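PDB 5YGB: tudor and KH domain-containing protein homolog from Drosophila melanogaster, which takes part in piRNA metabolism and transposon repression, probably by recruiting Piwi proteins such as AGO3 and piwi to the piRNA biogenesis machinery in the nuage. Local coordinates for residues W19-G24 against A157-L162; S32-M37 against V96-S101; W71-I76 against C110-D115; A148-L153 against L203-L208. The protein carries 1 engineered substitution. All blocks are in the same frame, centred on the assembly; numbering follows the deposited sequence.

How the contacts relate
The chain is an extended Tudor domain: a Tudor barrel and an SN-like (OB-type) domain bridged by helix 25-41. Contact 3 lies in the Tudor barrel and contact 2 sets the linking helix against its loop; their centres are about 9 Å apart and they share charged links, D97 to R73 and E36 to R113. Contacts 1 and 4, about 15 Å apart between centres, belong to the SN-like half. Through Q21, contact 1 reaches the D97 carbonyl of contact 2. Along the chain, contacts 2 and 3 cross each other inside the loop closed by contact 1, which contact 4 crosses. The SN-like domain thus has parts from either side of the barrel in sequence, touching in contact 1.

Contact 1 of 4, residues W19-G24 against A157-L162; sequences WVQLIG and AHWRKL
K161 lays the root of its side chain across the tip of I23, the two chains lying roughly perpendicular. Its CB comes first, 3.8 Å from I23 CD1. CG follows at 3.9 Å from I23 CD1, and CD passes the same methyl at 4.1 Å, so one isoleucine carbon is covered by three successive lysine methylenes. K161 starts with CG anti to the backbone N (chi1 168°), which lines the methylenes up for this. A bend at chi3 (65°) then turns CE away from the isoleucine. NZ goes on to a long, weak ion pair with E6 OE2: the hydrocarbon part of the lysine does the packing while the ammonium serves a carboxylate on the neighbouring strand. I23 offers CD1 because CG1 lies anti to its carbonyl carbon and the branch runs straight on from there.

A looser meeting lies beside this one. Q21 OE1 is 4.4 Å from W159 CZ3 and approaches the indole obliquely. The other end of that amide is held more firmly, since Q21 NE2 donates to the carbonyl O of D97. W159 itself stands edge-to-face against Y8.

Q21 belongs to strand 17-22, and I23 follows directly on it. That strand is flanked in the mixed sheet by strands 5-12 and 124-128, and helix 25-41 starts just beyond I23. The 157-162 segment is the connection from helix 144-154 into strand 162-171, so the contact brings the entry to a late strand against the end of an early one in the SN-like domain.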
# COMPACT_ATOMS: atom_id res chain seq x y z
N TRP A 19 -5.00 -0.95 -1.46
CA TRP A 19 -4.43 -1.69 -0.33
C TRP A 19 -5.23 -1.44 0.93
O TRP A 19 -5.66 -0.32 1.19
CB TRP A 19 -2.96 -1.29 -0.12
CG TRP A 19 -2.03 -1.78 -1.21
CD1 TRP A 19 -1.23 -2.88 -1.16
CD2 TRP A 19 -1.81 -1.16 -2.48
NE1 TRP A 19 -0.52 -3.00 -2.34
CE2 TRP A 19 -0.85 -1.96 -3.16
CE3 TRP A 19 -2.31 -0.02 -3.12
CZ2 TRP A 19 -0.41 -1.65 -4.46
CZ3 TRP A 19 -1.86 0.28 -4.41
CH2 TRP A 19 -0.92 -0.53 -5.06
N VAL A 20 -5.42 -2.51 1.70
CA VAL A 20 -6.10 -2.39 2.98
C VAL A 20 -5.24 -2.88 4.14
O VAL A 20 -4.34 -3.73 3.98
CB VAL A 20 -7.45 -3.16 3.01
CG1 VAL A 20 -8.35 -2.71 1.88
CG2 VAL A 20 -7.22 -4.65 2.92
N GLN A 21 -5.52 -2.31 5.31
CA GLN A 21 -4.92 -2.68 6.58
C GLN A 21 -6.02 -3.17 7.50
O GLN A 21 -7.11 -2.59 7.50
CB GLN A 21 -4.23 -1.49 7.23
CG GLN A 21 -3.13 -0.83 6.39
CD GLN A 21 -2.76 0.54 6.92
OE1 GLN A 21 -3.60 1.24 7.49
NE2 GLN A 21 -1.51 0.93 6.73
N LEU A 22 -5.74 -4.18 8.31
CA LEU A 22 -6.70 -4.63 9.31
C LEU A 22 -6.68 -3.73 10.54
O LEU A 22 -5.61 -3.42 11.07
CB LEU A 22 -6.40 -6.06 9.75
CG LEU A 22 -6.51 -7.13 8.69
CD1 LEU A 22 -6.14 -8.47 9.31
CD2 LEU A 22 -7.90 -7.17 8.16
N ILE A 23 -7.87 -3.37 11.01
CA ILE A 23 -8.03 -2.62 12.25
C ILE A 23 -8.01 -3.56 13.44
O ILE A 23 -8.65 -4.61 13.43
CB ILE A 23 -9.35 -1.84 12.25
CG1 ILE A 23 -9.34 -0.83 11.10
CG2 ILE A 23 -9.58 -1.15 13.60
CD1 ILE A 23 -10.65 -0.08 10.96
N GLY A 24 -7.29 -3.17 14.49
CA GLY A 24 -7.30 -3.94 15.72
C GLY A 24 -5.93 -3.90 16.36
O GLY A 24 -5.21 -2.91 16.20
N ALA A 157 -6.28 6.79 3.38
CA ALA A 157 -5.17 7.30 4.20
C ALA A 157 -5.61 8.18 5.38
O ALA A 157 -4.75 8.72 6.08
CB ALA A 157 -4.16 8.06 3.32
N HIS A 158 -6.91 8.30 5.62
CA HIS A 158 -7.40 9.15 6.72
C HIS A 158 -8.11 8.37 7.81
O HIS A 158 -8.95 8.92 8.54
CB HIS A 158 -8.31 10.24 6.17
CG HIS A 158 -7.58 11.28 5.40
ND1 HIS A 158 -7.63 11.36 4.02
CD2 HIS A 158 -6.77 12.29 5.80
CE1 HIS A 158 -6.88 12.37 3.61
NE2 HIS A 158 -6.35 12.95 4.67
N TRP A 159 -7.76 7.09 7.94
CA TRP A 159 -8.22 6.27 9.06
C TRP A 159 -9.74 6.14 9.12
O TRP A 159 -10.33 6.20 10.20
CB TRP A 159 -7.69 6.83 10.40
CG TRP A 159 -6.22 7.13 10.39
CD1 TRP A 159 -5.62 8.36 10.26
CD2 TRP A 159 -5.17 6.18 10.50
NE1 TRP A 159 -4.26 8.22 10.29
CE2 TRP A 159 -3.95 6.90 10.44
CE3 TRP A 159 -5.13 4.80 10.65
CZ2 TRP A 159 -2.71 6.27 10.51
CZ3 TRP A 159 -3.90 4.17 10.72
CH2 TRP A 159 -2.71 4.91 10.66
N ARG A 160 -10.37 5.96 7.97
CA ARG A 160 -11.81 5.73 7.92
C ARG A 160 -12.13 4.24 7.97
O ARG A 160 -11.78 3.49 7.05
CB ARG A 160 -12.42 6.34 6.66
CG ARG A 160 -13.91 6.00 6.52
CD ARG A 160 -14.59 6.84 5.45
NE ARG A 160 -14.67 8.23 5.87
CZ ARG A 160 -15.58 8.71 6.71
NH1 ARG A 160 -16.52 7.91 7.21
NH2 ARG A 160 -15.57 10.00 7.05
N LYS A 161 -12.80 3.80 9.03
CA LYS A 161 -13.16 2.40 9.12
C LYS A 161 -14.16 1.98 8.05
O LYS A 161 -15.18 2.64 7.83
CB LYS A 161 -13.75 2.07 10.50
CG LYS A 161 -14.40 0.70 10.53
CD LYS A 161 -14.66 0.21 11.93
CE LYS A 161 -15.65 1.08 12.63
NZ LYS A 161 -15.85 0.59 14.03
N LEU A 162 -13.84 0.88 7.38
CA LEU A 162 -14.74 0.22 6.44
C LEU A 162 -14.88 -1.23 6.86
O LEU A 162 -14.02 -1.76 7.57
CB LEU A 162 -14.20 0.29 5.00
CG LEU A 162 -13.98 1.68 4.42
CD1 LEU A 162 -13.39 1.55 3.02
CD2 LEU A 162 -15.28 2.46 4.36

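Contact 2 of 4, residues S32-M37 against V96-S101; sequences SMVQEM and VDYGDS
Methyl-to-phenol packing joins V34 on helix 25-41 to Y98 in the loop after strand 89-95. V34 CG2 sits at the edge of the tyrosine ring, near its plane, 3.6 Å from Y98 OH; its apolar partner is Y98 CE1, at 4.4 Å. The methyl therefore meets the phenol end and one flank of the ring. Y98 also meets the ring of Y72, with the planes about 80° apart.

The second kind is a methyl set against a carboxylate. M33 and D97 approach from opposing sides, and M33 CE stops 3.3 Å from D97 OD2. The methionine runs extended, CG anti to the backbone N (chi1 -175°), until a bend at chi3 (67°) swings CE round to the oxygen.

Charge and hydrogen bonding hold the loop side. R73 takes the D97 carboxylate with two nitrogens, NE to OD2 and NH2 to OD1, and Q122 N also donates to OD1. These grips fix the rotation of the carboxylate that M33 touches.

The V-D-Y-G-D run is the familiar Tudor signature loop; in related extended Tudor domains this region contributes to the aromatic cage for methylated arginine, and here helix 25-41 packs against the hydroxyl end of Y98.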
# COMPACT_ATOMS: atom_id res chain seq x y z
N SER A 32 2.27 2.25 16.62
CA SER A 32 3.37 2.27 17.58
C SER A 32 4.72 2.10 16.90
O SER A 32 5.69 2.78 17.25
CB SER A 32 3.17 1.19 18.64
OG SER A 32 2.00 1.45 19.40
N MET A 33 4.78 1.22 15.92
CA MET A 33 6.02 0.96 15.20
C MET A 33 6.44 2.15 14.36
O MET A 33 7.63 2.49 14.29
CB MET A 33 5.88 -0.28 14.33
CG MET A 33 7.19 -0.67 13.64
SD MET A 33 7.00 -2.01 12.46
CE MET A 33 6.02 -1.21 11.23
N VAL A 34 5.48 2.80 13.69
CA VAL A 34 5.83 3.98 12.91
C VAL A 34 6.41 5.05 13.84
O VAL A 34 7.43 5.66 13.54
CB VAL A 34 4.63 4.54 12.13
CG1 VAL A 34 5.02 5.82 11.41
CG2 VAL A 34 4.16 3.51 11.11
N GLN A 35 5.79 5.27 15.00
CA GLN A 35 6.33 6.21 15.97
C GLN A 35 7.73 5.83 16.41
O GLN A 35 8.64 6.68 16.45
CB GLN A 35 5.40 6.32 17.18
CG GLN A 35 5.81 7.39 18.17
CD GLN A 35 5.05 7.29 19.48
OE1 GLN A 35 3.99 6.67 19.54
NE2 GLN A 35 5.58 7.91 20.53
N GLU A 36 7.94 4.56 16.73
CA GLU A 36 9.24 4.15 17.25
C GLU A 36 10.32 4.20 16.18
O GLU A 36 11.45 4.64 16.45
CB GLU A 36 9.17 2.75 17.85
CG GLU A 36 10.50 2.33 18.43
CD GLU A 36 10.51 0.96 19.06
OE1 GLU A 36 9.45 0.28 19.07
OE2 GLU A 36 11.58 0.56 19.54
N MET A 37 10.00 3.75 14.97
CA MET A 37 10.98 3.80 13.88
C MET A 37 11.35 5.25 13.59
O MET A 37 12.52 5.57 13.36
CB MET A 37 10.44 3.13 12.61
CG MET A 37 10.50 1.62 12.68
SD MET A 37 9.94 0.74 11.22
CE MET A 37 10.98 1.46 9.94
N VAL A 96 5.66 -1.68 2.60
CA VAL A 96 4.97 -2.94 2.85
C VAL A 96 3.78 -2.82 3.81
O VAL A 96 2.90 -3.67 3.79
CB VAL A 96 5.96 -4.02 3.39
CG1 VAL A 96 7.08 -4.29 2.39
CG2 VAL A 96 6.54 -3.62 4.75
N ASP A 97 3.75 -1.79 4.64
CA ASP A 97 2.65 -1.65 5.59
C ASP A 97 1.52 -0.78 5.05
O ASP A 97 0.45 -0.76 5.65
CB ASP A 97 3.16 -1.10 6.92
CG ASP A 97 4.07 -2.07 7.60
OD1 ASP A 97 3.72 -3.28 7.64
OD2 ASP A 97 5.14 -1.65 8.09
N TYR A 98 1.73 -0.08 3.93
CA TYR A 98 0.74 0.89 3.42
C TYR A 98 0.32 0.65 1.98
O TYR A 98 -0.85 0.88 1.63
CB TYR A 98 1.28 2.31 3.58
CG TYR A 98 1.31 2.76 5.01
CD1 TYR A 98 2.34 2.39 5.87
CD2 TYR A 98 0.27 3.51 5.53
CE1 TYR A 98 2.34 2.78 7.20
CE2 TYR A 98 0.27 3.91 6.84
CZ TYR A 98 1.29 3.54 7.67
OH TYR A 98 1.26 3.95 8.99
N GLY A 99 1.24 0.21 1.13
CA GLY A 99 0.90 -0.09 -0.25
C GLY A 99 1.48 0.86 -1.29
O GLY A 99 1.53 0.53 -2.48
N ASP A 100 1.93 2.03 -0.84
CA ASP A 100 2.53 3.01 -1.75
C ASP A 100 3.85 2.52 -2.33
O ASP A 100 4.58 1.74 -1.71
CB ASP A 100 2.80 4.32 -1.01
CG ASP A 100 1.57 4.86 -0.32
OD1 ASP A 100 0.85 5.68 -0.93
OD2 ASP A 100 1.33 4.48 0.85
N SER A 101 4.18 2.99 -3.53
CA SER A 101 5.51 2.80 -4.09
C SER A 101 6.11 4.16 -4.41
O SER A 101 5.42 5.04 -4.90
CB SER A 101 5.47 1.92 -5.33
OG SER A 101 5.27 0.56 -4.98

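Contact 3 of 4, residues W71-I76 against C110-D115; sequences WYRAEI and CELRTD
Within the Tudor barrel, W71 and R73 of strand 70-81 reach past the intervening strand 60-65 to C110 and L112, at and just after strand 109-111. The first pair is a sulfur-aromatic contact. C110 SG lies 4.0 Å from W71 CH2 and 4.9 Å from the centroid of the six-membered ring, 56° off its normal, an oblique approach to that ring. W71 CZ3 is also 4.1 Å from the backbone N of C110.

The second pair is aliphatic: L112 CD2 rests obliquely on the arginine stem, 4.0 Å from R73 CD and 4.2 Å from R73 CG. A bend at chi3 (-63°) carries the guanidinium beyond the leucine and on to D97, while NH1 donates to the carbonyls of F116 and L119. The buried charge is thus well supplied with acceptors.

Beside these, R113 grips D115 side-on, NE to OD1 at 2.7 Å and NH2 to OD2 at 2.8 Å, both oxygens using their syn lone pairs. R113 also bridges to E36 on helix 25-41. Side chains from 70-81 and 109-111 thus meet on one side of strand 60-65, which lies between them in the antiparallel sheet of the Tudor domain, a member of the SH3-like clan.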
# COMPACT_ATOMS: atom_id res chain seq x y z
N TRP A 71 9.43 7.38 9.22
CA TRP A 71 10.21 6.24 8.74
C TRP A 71 9.34 5.01 8.64
O TRP A 71 8.60 4.68 9.57
CB TRP A 71 11.41 5.99 9.66
CG TRP A 71 12.51 6.98 9.47
CD1 TRP A 71 12.58 8.24 10.00
CD2 TRP A 71 13.70 6.81 8.70
NE1 TRP A 71 13.75 8.86 9.61
CE2 TRP A 71 14.45 8.00 8.81
CE3 TRP A 71 14.21 5.75 7.93
CZ2 TRP A 71 15.68 8.17 8.18
CZ3 TRP A 71 15.44 5.92 7.31
CH2 TRP A 71 16.16 7.12 7.42
N TYR A 72 9.47 4.33 7.50
CA TYR A 72 8.61 3.20 7.14
C TYR A 72 9.41 1.97 6.76
O TYR A 72 10.53 2.08 6.26
CB TYR A 72 7.70 3.61 5.97
CG TYR A 72 6.71 4.68 6.37
CD1 TYR A 72 5.57 4.34 7.09
CD2 TYR A 72 6.92 6.02 6.07
CE1 TYR A 72 4.65 5.30 7.48
CE2 TYR A 72 6.00 6.99 6.44
CZ TYR A 72 4.87 6.62 7.15
OH TYR A 72 3.95 7.57 7.54
N ARG A 73 8.80 0.80 6.95
CA ARG A 73 9.35 -0.43 6.39
C ARG A 73 9.09 -0.47 4.89
O ARG A 73 7.98 -0.19 4.42
CB ARG A 73 8.73 -1.66 7.06
CG ARG A 73 8.93 -1.71 8.58
CD ARG A 73 8.60 -3.06 9.18
NE ARG A 73 7.19 -3.40 9.02
CZ ARG A 73 6.67 -4.55 9.44
NH1 ARG A 73 7.44 -5.45 10.05
NH2 ARG A 73 5.37 -4.81 9.25
N ALA A 74 10.11 -0.86 4.13
CA ALA A 74 9.98 -0.88 2.69
C ALA A 74 10.74 -2.03 2.07
O ALA A 74 11.77 -2.47 2.60
CB ALA A 74 10.45 0.46 2.10
N GLU A 75 10.24 -2.52 0.94
CA GLU A 75 10.87 -3.57 0.16
C GLU A 75 11.48 -2.96 -1.10
O GLU A 75 10.82 -2.21 -1.83
CB GLU A 75 9.82 -4.63 -0.20
CG GLU A 75 10.29 -5.71 -1.16
CD GLU A 75 9.17 -6.61 -1.63
OE1 GLU A 75 8.01 -6.45 -1.18
OE2 GLU A 75 9.45 -7.50 -2.45
N ILE A 76 12.75 -3.25 -1.36
CA ILE A 76 13.36 -2.80 -2.60
C ILE A 76 12.82 -3.64 -3.76
O ILE A 76 12.97 -4.87 -3.79
CB ILE A 76 14.89 -2.90 -2.54
CG1 ILE A 76 15.44 -2.01 -1.41
CG2 ILE A 76 15.52 -2.51 -3.90
CD1 ILE A 76 16.96 -1.96 -1.33
N CYS A 110 17.94 3.25 5.36
CA CYS A 110 18.83 2.54 6.27
C CYS A 110 18.47 1.06 6.30
O CYS A 110 17.36 0.68 5.93
CB CYS A 110 18.74 3.08 7.71
SG CYS A 110 19.34 4.74 7.95
N GLU A 111 19.38 0.23 6.77
CA GLU A 111 19.01 -1.13 7.11
C GLU A 111 17.95 -1.12 8.22
O GLU A 111 17.93 -0.21 9.06
CB GLU A 111 20.23 -1.93 7.55
CG GLU A 111 21.23 -2.14 6.42
CD GLU A 111 22.46 -2.93 6.82
OE1 GLU A 111 23.14 -3.46 5.92
OE2 GLU A 111 22.75 -3.01 8.03
N LEU A 112 17.09 -2.12 8.23
CA LEU A 112 16.03 -2.22 9.22
C LEU A 112 16.50 -2.97 10.47
O LEU A 112 16.96 -4.12 10.36
CB LEU A 112 14.81 -2.92 8.61
CG LEU A 112 13.56 -2.95 9.49
CD1 LEU A 112 13.00 -1.55 9.67
CD2 LEU A 112 12.50 -3.87 8.88
N ARG A 113 16.41 -2.33 11.64
CA ARG A 113 16.73 -2.99 12.90
C ARG A 113 15.90 -4.26 13.00
O ARG A 113 14.69 -4.24 12.75
CB ARG A 113 16.47 -2.06 14.08
CG ARG A 113 17.21 -2.43 15.36
CD ARG A 113 16.91 -1.42 16.45
NE ARG A 113 15.60 -1.66 17.04
CZ ARG A 113 14.87 -0.74 17.68
NH1 ARG A 113 15.31 0.50 17.79
NH2 ARG A 113 13.70 -1.08 18.20
N THR A 114 16.55 -5.36 13.40
CA THR A 114 15.97 -6.69 13.23
C THR A 114 14.61 -6.87 13.91
O THR A 114 13.72 -7.52 13.37
CB THR A 114 16.97 -7.76 13.75
OG1 THR A 114 18.16 -7.71 12.95
CG2 THR A 114 16.38 -9.16 13.64
N ASP A 115 14.43 -6.29 15.09
CA ASP A 115 13.17 -6.48 15.80
C ASP A 115 11.98 -5.78 15.11
O ASP A 115 10.83 -6.13 15.37
CB ASP A 115 13.29 -6.01 17.25
CG ASP A 115 13.69 -4.56 17.36
OD1 ASP A 115 14.83 -4.23 16.96
OD2 ASP A 115 12.88 -3.75 17.85

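Contact 4 of 4, residues A148-L153 against L203-L208; sequences AKFEEL and LNIADL
L153 overlaps I205, the two side chains running antiparallel alongside each other, with L153 CD1 lying 4.0 Å from I205 CG2. Farther back, L153 CB is 4.1 Å from I205 CD1. I205 CD1 also nears the carbonyl of its partner, 4.0 Å from L153 O. The same L153 CD1 methyl also touches L208, at 4.3 Å from L208 CB. The leucine thus fits against residues one turn apart on the second helix.

F150, one turn earlier on helix 144-154, completes the grip on I205. F150 CD1 is 4.0 Å and CE1 4.1 Å from I205 CG2, an oblique approach, and the two side chains lie nearly perpendicular. In I205, CG2 lies anti to the backbone N while CG1 (chi1 -74°) lies beside it, which gives CG2 to both F150 and L153 and leaves CD1 to run along L153. The phenylalanine also meets the ring of F18 and touches L194 and M209, and I205 itself reaches L194, so both helices pack against L194 of strand 188-195.

Helix 205-211 opens just here. N204 is its N-cap: OD1 accepts from D207 N at 2.9 Å, with an N-H...O angle of 159°, fixing the first turn that presents I205.

Apart from I205 CD1 nearing L153 O, the side chains meet as hydrocarbon on hydrocarbon or ring. Joining the two helices of the SN-like domain therefore rests mainly on shape and burial of apolar surface, helped by a weak hydrogen bond from K149 to Q212, while the N204 cap serves the start of helix 205-211.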
# COMPACT_ATOMS: atom_id res chain seq x y z
N ALA A 148 -11.11 9.12 -8.32
CA ALA A 148 -11.38 10.13 -7.31
C ALA A 148 -12.59 9.77 -6.44
O ALA A 148 -12.54 9.91 -5.22
CB ALA A 148 -11.59 11.50 -7.97
N LYS A 149 -13.66 9.29 -7.06
CA LYS A 149 -14.84 8.92 -6.31
C LYS A 149 -14.51 7.78 -5.34
O LYS A 149 -14.96 7.79 -4.19
CB LYS A 149 -15.98 8.51 -7.24
CG LYS A 149 -17.26 8.12 -6.52
CD LYS A 149 -17.83 9.27 -5.70
CE LYS A 149 -19.16 8.90 -5.07
NZ LYS A 149 -19.84 10.07 -4.44
N PHE A 150 -13.72 6.81 -5.80
CA PHE A 150 -13.34 5.71 -4.94
C PHE A 150 -12.45 6.19 -3.77
O PHE A 150 -12.60 5.74 -2.63
CB PHE A 150 -12.64 4.61 -5.76
CG PHE A 150 -12.29 3.39 -4.96
CD1 PHE A 150 -13.29 2.52 -4.55
CD2 PHE A 150 -10.98 3.12 -4.62
CE1 PHE A 150 -12.98 1.37 -3.81
CE2 PHE A 150 -10.66 1.98 -3.86
CZ PHE A 150 -11.67 1.10 -3.47
N GLU A 151 -11.52 7.10 -4.06
CA GLU A 151 -10.71 7.70 -3.00
C GLU A 151 -11.59 8.42 -1.98
O GLU A 151 -11.33 8.33 -0.77
CB GLU A 151 -9.69 8.67 -3.60
CG GLU A 151 -8.59 7.95 -4.36
CD GLU A 151 -7.66 8.89 -5.10
OE1 GLU A 151 -8.13 9.96 -5.56
OE2 GLU A 151 -6.46 8.57 -5.23
N GLU A 152 -12.61 9.12 -2.45
CA GLU A 152 -13.54 9.83 -1.58
C GLU A 152 -14.36 8.88 -0.71
O GLU A 152 -14.49 9.09 0.51
CB GLU A 152 -14.50 10.69 -2.40
CG GLU A 152 -13.84 11.87 -3.12
CD GLU A 152 -14.82 12.66 -3.96
OE1 GLU A 152 -14.86 12.45 -5.20
OE2 GLU A 152 -15.56 13.49 -3.40
N LEU A 153 -14.93 7.85 -1.32
CA LEU A 153 -15.78 6.92 -0.57
C LEU A 153 -14.98 6.13 0.47
O LEU A 153 -15.49 5.80 1.54
CB LEU A 153 -16.49 5.96 -1.52
CG LEU A 153 -17.52 6.60 -2.46
CD1 LEU A 153 -18.07 5.57 -3.45
CD2 LEU A 153 -18.65 7.25 -1.66
N LEU A 203 -26.22 0.47 0.84
CA LEU A 203 -25.48 0.03 -0.35
C LEU A 203 -24.00 -0.03 -0.06
O LEU A 203 -23.47 0.83 0.66
CB LEU A 203 -25.73 0.98 -1.52
CG LEU A 203 -26.94 0.78 -2.45
CD1 LEU A 203 -28.24 0.68 -1.68
CD2 LEU A 203 -26.99 1.93 -3.45
N ASN A 204 -23.32 -1.01 -0.62
CA ASN A 204 -21.87 -1.06 -0.49
C ASN A 204 -21.22 -0.16 -1.54
O ASN A 204 -21.91 0.42 -2.38
CB ASN A 204 -21.36 -2.51 -0.57
CG ASN A 204 -21.63 -3.17 -1.90
OD1 ASN A 204 -21.50 -2.56 -2.96
ND2 ASN A 204 -22.01 -4.45 -1.86
N ILE A 205 -19.90 -0.04 -1.49
CA ILE A 205 -19.21 0.96 -2.30
C ILE A 205 -19.29 0.62 -3.81
O ILE A 205 -19.45 1.52 -4.62
CB ILE A 205 -17.75 1.12 -1.82
CG1 ILE A 205 -17.76 1.90 -0.50
CG2 ILE A 205 -16.89 1.84 -2.86
CD1 ILE A 205 -16.39 2.17 0.10
N ALA A 206 -19.23 -0.66 -4.16
CA ALA A 206 -19.43 -1.07 -5.55
C ALA A 206 -20.79 -0.61 -6.07
O ALA A 206 -20.90 -0.08 -7.18
CB ALA A 206 -19.31 -2.58 -5.68
N ASP A 207 -21.83 -0.81 -5.26
CA ASP A 207 -23.17 -0.45 -5.70
C ASP A 207 -23.34 1.06 -5.75
O ASP A 207 -24.06 1.57 -6.63
CB ASP A 207 -24.22 -1.10 -4.81
CG ASP A 207 -24.37 -2.59 -5.09
OD1 ASP A 207 -24.02 -3.02 -6.21
OD2 ASP A 207 -24.84 -3.33 -4.21
N LEU A 208 -22.70 1.79 -4.84
CA LEU A 208 -22.71 3.25 -4.92
C LEU A 208 -22.03 3.73 -6.21
O LEU A 208 -22.54 4.61 -6.90
CB LEU A 208 -22.02 3.86 -3.70
CG LEU A 208 -22.80 3.76 -2.40
CD1 LEU A 208 -21.92 4.18 -1.23
CD2 LEU A 208 -24.06 4.62 -2.46